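PDB 6I60: alpha-rhamnosidase from Dictyoglomus thermophilum, which probably hydrolyses terminal non-reducing alpha-L-rhamnose residues from alpha-L-rhamnosides, releasing the sugar. Local coordinates for residues V457-I469 with E516-R528. Sequence-based numbering, arbitrary orientation.
Sequences VVHTAVESNGEFI and EAIFNFDMIGFYR
Val-462 lays its CG2 methyl against the base of Phe-521, 3.7 Å from CB, while its CG1 methyl rests near the carbonyl oxygen of Asp-522. A linker can dock on a helix corner largely through its backbone. Glu-463 O accepts the N-H of Asp-522 (N to O 3.0 Å, nearly straight at 162°) and also meets the CA-H of Phe-521. Two residues further on, Asn-465 N reaches Asn-520 O at 2.8 Å from above the carbonyl plane, and Gly-466 N adds a weak bond to that same oxygen. These bonds frame a single beta bridge between Ser-464 and Phe-521, just where the chain leaves the helix. Asn-465 folds its amide over the Phe-521–Asp-522 peptide, CB lying 3.4 Å from Phe-521 C and OD1 near Asp-522 CB; an alanine here would probably leave that peptide without its amide cover and open a gap beside Asp-522. At the other end, with OG1 of Thr-460 beside the backbone N (chi1 -66°), its CG2 methyl lies anti to that N and comes 3.6 Å from Phe-526 CD1, while OG1 bonds to Ser-492 N. Asn-520 turns its own amide to Tyr-831 and Asp-827. The contact thus fastens the linker between two beta-sheets onto the corner joining helices 514-520 and 524-535, which probably belong to the (alpha/alpha)6 barrel of the six-hairpin glycosidase domain.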
loop_
_atom_site.group_PDB
_atom_site.type_symbol
_atom_site.label_atom_id
_atom_site.label_comp_id
_atom_site.label_asym_id
_atom_site.label_seq_id
_atom_site.Cartn_x
_atom_site.Cartn_y
_atom_site.Cartn_z
ATOM N N VAL A 457 -14.407 -2.714 8.585
ATOM C CA VAL A 457 -13.253 -2.031 8.009
ATOM C C VAL A 457 -12.697 -2.895 6.885
ATOM O O VAL A 457 -12.320 -4.051 7.105
ATOM C CB VAL A 457 -12.185 -1.750 9.076
ATOM C CG1 VAL A 457 -11.031 -0.969 8.478
ATOM C CG2 VAL A 457 -12.792 -0.988 10.241
ATOM N N VAL A 458 -12.650 -2.341 5.676
ATOM C CA VAL A 458 -12.313 -3.100 4.479
ATOM C C VAL A 458 -11.227 -2.352 3.719
ATOM O O VAL A 458 -11.427 -1.199 3.320
ATOM C CB VAL A 458 -13.541 -3.325 3.581
ATOM C CG1 VAL A 458 -13.117 -3.864 2.225
ATOM C CG2 VAL A 458 -14.529 -4.266 4.256
ATOM N N HIS A 459 -10.086 -3.008 3.517
ATOM C CA HIS A 459 -8.976 -2.469 2.736
ATOM C C HIS A 459 -7.955 -3.586 2.539
ATOM O O HIS A 459 -8.143 -4.714 3.005
ATOM C CB HIS A 459 -8.343 -1.251 3.410
ATOM C CG HIS A 459 -7.890 -1.503 4.814
ATOM N ND1 HIS A 459 -8.642 -1.148 5.914
ATOM C CD2 HIS A 459 -6.761 -2.073 5.299
ATOM C CE1 HIS A 459 -7.996 -1.489 7.015
ATOM N NE2 HIS A 459 -6.852 -2.052 6.669
ATOM N N THR A 460 -6.870 -3.259 1.838
ATOM C CA THR A 460 -5.772 -4.196 1.626
ATOM C C THR A 460 -5.163 -4.605 2.961
ATOM O O THR A 460 -4.567 -3.779 3.660
ATOM C CB THR A 460 -4.702 -3.580 0.717
ATOM O OG1 THR A 460 -5.242 -3.389 -0.596
ATOM C CG2 THR A 460 -3.485 -4.487 0.627
ATOM N N ALA A 461 -5.311 -5.879 3.325
ATOM C CA ALA A 461 -4.875 -6.357 4.631
ATOM C C ALA A 461 -3.356 -6.407 4.734
ATOM O O ALA A 461 -2.761 -7.487 4.692
ATOM C CB ALA A 461 -5.470 -7.737 4.915
ATOM N N VAL A 462 -2.722 -5.246 4.876
ATOM C CA VAL A 462 -1.277 -5.182 5.061
ATOM C C VAL A 462 -0.942 -5.434 6.524
ATOM O O VAL A 462 -1.718 -5.113 7.429
ATOM C CB VAL A 462 -0.723 -3.824 4.585
ATOM C CG1 VAL A 462 -0.844 -3.694 3.077
ATOM C CG2 VAL A 462 -1.448 -2.685 5.278
ATOM N N GLU A 463 0.229 -6.019 6.759
ATOM C CA GLU A 463 0.717 -6.225 8.112
ATOM C C GLU A 463 1.316 -4.935 8.662
ATOM O O GLU A 463 1.721 -4.040 7.917
ATOM C CB GLU A 463 1.767 -7.334 8.146
ATOM C CG GLU A 463 1.235 -8.686 8.570
ATOM C CD GLU A 463 2.177 -9.817 8.210
ATOM O OE1 GLU A 463 1.685 -10.909 7.855
ATOM O OE2 GLU A 463 3.408 -9.613 8.280
ATOM N N SER A 464 1.376 -4.853 9.987
ATOM C CA SER A 464 1.988 -3.706 10.642
ATOM C C SER A 464 3.504 -3.856 10.634
ATOM O O SER A 464 4.037 -4.888 11.056
ATOM C CB SER A 464 1.473 -3.569 12.074
ATOM O OG SER A 464 1.908 -2.352 12.652
ATOM N N ASN A 465 4.197 -2.829 10.148
ATOM C CA ASN A 465 5.649 -2.863 10.052
ATOM C C ASN A 465 6.348 -2.053 11.134
ATOM O O ASN A 465 7.475 -2.393 11.511
ATOM C CB ASN A 465 6.103 -2.353 8.680
ATOM C CG ASN A 465 6.762 -3.436 7.843
ATOM O OD1 ASN A 465 6.727 -4.618 8.194
ATOM N ND2 ASN A 465 7.368 -3.036 6.727
ATOM N N GLY A 466 5.721 -1.000 11.639
ATOM C CA GLY A 466 6.376 -0.133 12.603
ATOM C C GLY A 466 5.390 0.512 13.547
ATOM O O GLY A 466 4.239 0.778 13.189
ATOM N N GLU A 467 5.850 0.757 14.771
ATOM C CA GLU A 467 5.123 1.536 15.760
ATOM C C GLU A 467 5.820 2.875 15.964
ATOM O O GLU A 467 7.005 3.036 15.656
ATOM C CB GLU A 467 5.029 0.793 17.100
ATOM C CG GLU A 467 4.358 -0.566 17.026
ATOM C CD GLU A 467 4.644 -1.426 18.248
ATOM O OE1 GLU A 467 5.701 -1.231 18.888
ATOM O OE2 GLU A 467 3.812 -2.299 18.568
ATOM N N PHE A 468 5.068 3.842 16.489
ATOM C CA PHE A 468 5.641 5.136 16.842
ATOM C C PHE A 468 4.782 5.789 17.912
ATOM O O PHE A 468 3.552 5.803 17.801
ATOM C CB PHE A 468 5.751 6.061 15.628
ATOM C CG PHE A 468 6.106 7.476 15.987
ATOM C CD1 PHE A 468 7.403 7.807 16.347
ATOM C CD2 PHE A 468 5.143 8.472 15.982
ATOM C CE1 PHE A 468 7.735 9.105 16.686
ATOM C CE2 PHE A 468 5.470 9.771 16.321
ATOM C CZ PHE A 468 6.768 10.087 16.673
ATOM N N ILE A 469 5.432 6.335 18.939
ATOM C CA ILE A 469 4.752 7.070 19.997
ATOM C C ILE A 469 5.643 8.228 20.425
ATOM O O ILE A 469 6.874 8.131 20.423
ATOM C CB ILE A 469 4.389 6.162 21.197
ATOM C CG1 ILE A 469 3.398 6.870 22.128
ATOM C CG2 ILE A 469 5.640 5.711 21.943
ATOM C CD1 ILE A 469 2.637 5.935 23.049
ATOM N N GLU A 516 5.973 6.847 3.872
ATOM C CA GLU A 516 5.225 6.687 5.114
ATOM C C GLU A 516 4.629 5.290 5.224
ATOM O O GLU A 516 4.710 4.656 6.283
ATOM C CB GLU A 516 4.127 7.748 5.203
ATOM C CG GLU A 516 2.982 7.389 6.138
ATOM C CD GLU A 516 1.817 6.741 5.412
ATOM O OE1 GLU A 516 1.355 5.673 5.865
ATOM O OE2 GLU A 516 1.369 7.296 4.388
ATOM N N ALA A 517 4.030 4.794 4.138
ATOM C CA ALA A 517 3.395 3.480 4.169
ATOM C C ALA A 517 4.415 2.378 4.427
ATOM O O ALA A 517 4.122 1.398 5.124
ATOM C CB ALA A 517 2.652 3.230 2.858
ATOM N N ILE A 518 5.619 2.522 3.874
ATOM C CA ILE A 518 6.663 1.528 4.101
ATOM C C ILE A 518 7.051 1.494 5.574
ATOM O O ILE A 518 7.236 0.419 6.158
ATOM C CB ILE A 518 7.872 1.815 3.191
ATOM C CG1 ILE A 518 7.562 1.392 1.755
ATOM C CG2 ILE A 518 9.113 1.102 3.696
ATOM C CD1 ILE A 518 8.607 1.836 0.755
ATOM N N PHE A 519 7.161 2.667 6.203
ATOM C CA PHE A 519 7.510 2.720 7.620
ATOM C C PHE A 519 6.423 2.114 8.496
ATOM O O PHE A 519 6.728 1.519 9.536
ATOM C CB PHE A 519 7.777 4.163 8.046
ATOM C CG PHE A 519 9.233 4.519 8.098
ATOM C CD1 PHE A 519 9.819 5.243 7.073
ATOM C CD2 PHE A 519 10.018 4.123 9.169
ATOM C CE1 PHE A 519 11.161 5.567 7.114
ATOM C CE2 PHE A 519 11.361 4.445 9.217
ATOM C CZ PHE A 519 11.934 5.168 8.188
ATOM N N ASN A 520 5.160 2.244 8.094
ATOM C CA ASN A 520 4.049 1.791 8.921
ATOM C C ASN A 520 3.579 0.384 8.585
ATOM O O ASN A 520 3.135 -0.340 9.485
ATOM C CB ASN A 520 2.869 2.758 8.789
ATOM C CG ASN A 520 3.021 3.982 9.665
ATOM O OD1 ASN A 520 3.369 3.878 10.842
ATOM N ND2 ASN A 520 2.761 5.153 9.094
ATOM N N PHE A 521 3.661 -0.025 7.320
ATOM C CA PHE A 521 3.087 -1.290 6.887
ATOM C C PHE A 521 4.059 -2.023 5.974
ATOM O O PHE A 521 4.953 -1.423 5.372
ATOM C CB PHE A 521 1.746 -1.077 6.168
ATOM C CG PHE A 521 0.872 -0.036 6.814
ATOM C CD1 PHE A 521 0.223 -0.298 8.009
ATOM C CD2 PHE A 521 0.705 1.208 6.228
ATOM C CE1 PHE A 521 -0.577 0.658 8.605
ATOM C CE2 PHE A 521 -0.094 2.166 6.820
ATOM C CZ PHE A 521 -0.735 1.890 8.010
ATOM N N ASP A 522 3.876 -3.340 5.892
ATOM C CA ASP A 522 4.619 -4.179 4.956
ATOM C C ASP A 522 4.052 -3.955 3.559
ATOM O O ASP A 522 2.930 -4.382 3.263
ATOM C CB ASP A 522 4.524 -5.645 5.368
ATOM C CG ASP A 522 5.400 -6.551 4.522
ATOM O OD1 ASP A 522 5.708 -7.676 4.972
ATOM O OD2 ASP A 522 5.780 -6.141 3.405
ATOM N N MET A 523 4.822 -3.290 2.696
ATOM C CA MET A 523 4.316 -2.839 1.406
ATOM C C MET A 523 5.048 -3.413 0.203
ATOM O O MET A 523 4.693 -3.068 -0.930
ATOM C CB MET A 523 4.367 -1.307 1.325
ATOM C CG MET A 523 3.758 -0.594 2.516
ATOM S SD MET A 523 1.981 -0.370 2.347
ATOM C CE MET A 523 1.861 0.084 0.619
ATOM N N ILE A 524 6.054 -4.271 0.402
ATOM C CA ILE A 524 6.846 -4.742 -0.733
ATOM C C ILE A 524 5.997 -5.600 -1.666
ATOM O O ILE A 524 6.134 -5.525 -2.893
ATOM C CB ILE A 524 8.102 -5.491 -0.250
ATOM C CG1 ILE A 524 8.907 -5.992 -1.449
ATOM C CG2 ILE A 524 7.730 -6.643 0.674
ATOM C CD1 ILE A 524 10.395 -5.853 -1.288
ATOM N N GLY A 525 5.101 -6.418 -1.110
ATOM C CA GLY A 525 4.188 -7.172 -1.952
ATOM C C GLY A 525 3.167 -6.292 -2.642
ATOM O O GLY A 525 2.775 -6.564 -3.781
ATOM N N PHE A 526 2.732 -5.223 -1.973
ATOM C CA PHE A 526 1.761 -4.312 -2.567
ATOM C C PHE A 526 2.386 -3.492 -3.689
ATOM O O PHE A 526 1.783 -3.326 -4.757
ATOM C CB PHE A 526 1.186 -3.396 -1.488
ATOM C CG PHE A 526 0.007 -2.591 -1.939
ATOM C CD1 PHE A 526 -1.266 -3.133 -1.920
ATOM C CD2 PHE A 526 0.172 -1.286 -2.379
ATOM C CE1 PHE A 526 -2.357 -2.389 -2.332
ATOM C CE2 PHE A 526 -0.915 -0.539 -2.795
ATOM C CZ PHE A 526 -2.180 -1.089 -2.770
ATOM N N TYR A 527 3.596 -2.974 -3.469
ATOM C CA TYR A 527 4.210 -2.097 -4.459
ATOM C C TYR A 527 4.717 -2.871 -5.668
ATOM O O TYR A 527 4.739 -2.331 -6.779
ATOM C CB TYR A 527 5.342 -1.297 -3.816
ATOM C CG TYR A 527 4.844 -0.138 -2.985
ATOM C CD1 TYR A 527 3.730 0.592 -3.378
ATOM C CD2 TYR A 527 5.481 0.224 -1.807
ATOM C CE1 TYR A 527 3.266 1.648 -2.623
ATOM C CE2 TYR A 527 5.025 1.283 -1.043
ATOM C CZ TYR A 527 3.917 1.990 -1.457
ATOM O OH TYR A 527 3.457 3.044 -0.703
ATOM N N ARG A 528 5.123 -4.128 -5.476
ATOM C CA ARG A 528 5.539 -4.947 -6.609
ATOM C C ARG A 528 4.386 -5.155 -7.582
ATOM O O ARG A 528 4.583 -5.142 -8.804
ATOM C CB ARG A 528 6.079 -6.288 -6.116
ATOM C CG ARG A 528 7.549 -6.262 -5.735
ATOM C CD ARG A 528 7.963 -7.563 -5.069
ATOM N NE ARG A 528 8.869 -8.345 -5.906
ATOM C CZ ARG A 528 8.613 -9.575 -6.341
ATOM N NH1 ARG A 528 7.472 -10.172 -6.020
ATOM N NH2 ARG A 528 9.498 -10.209 -7.098
#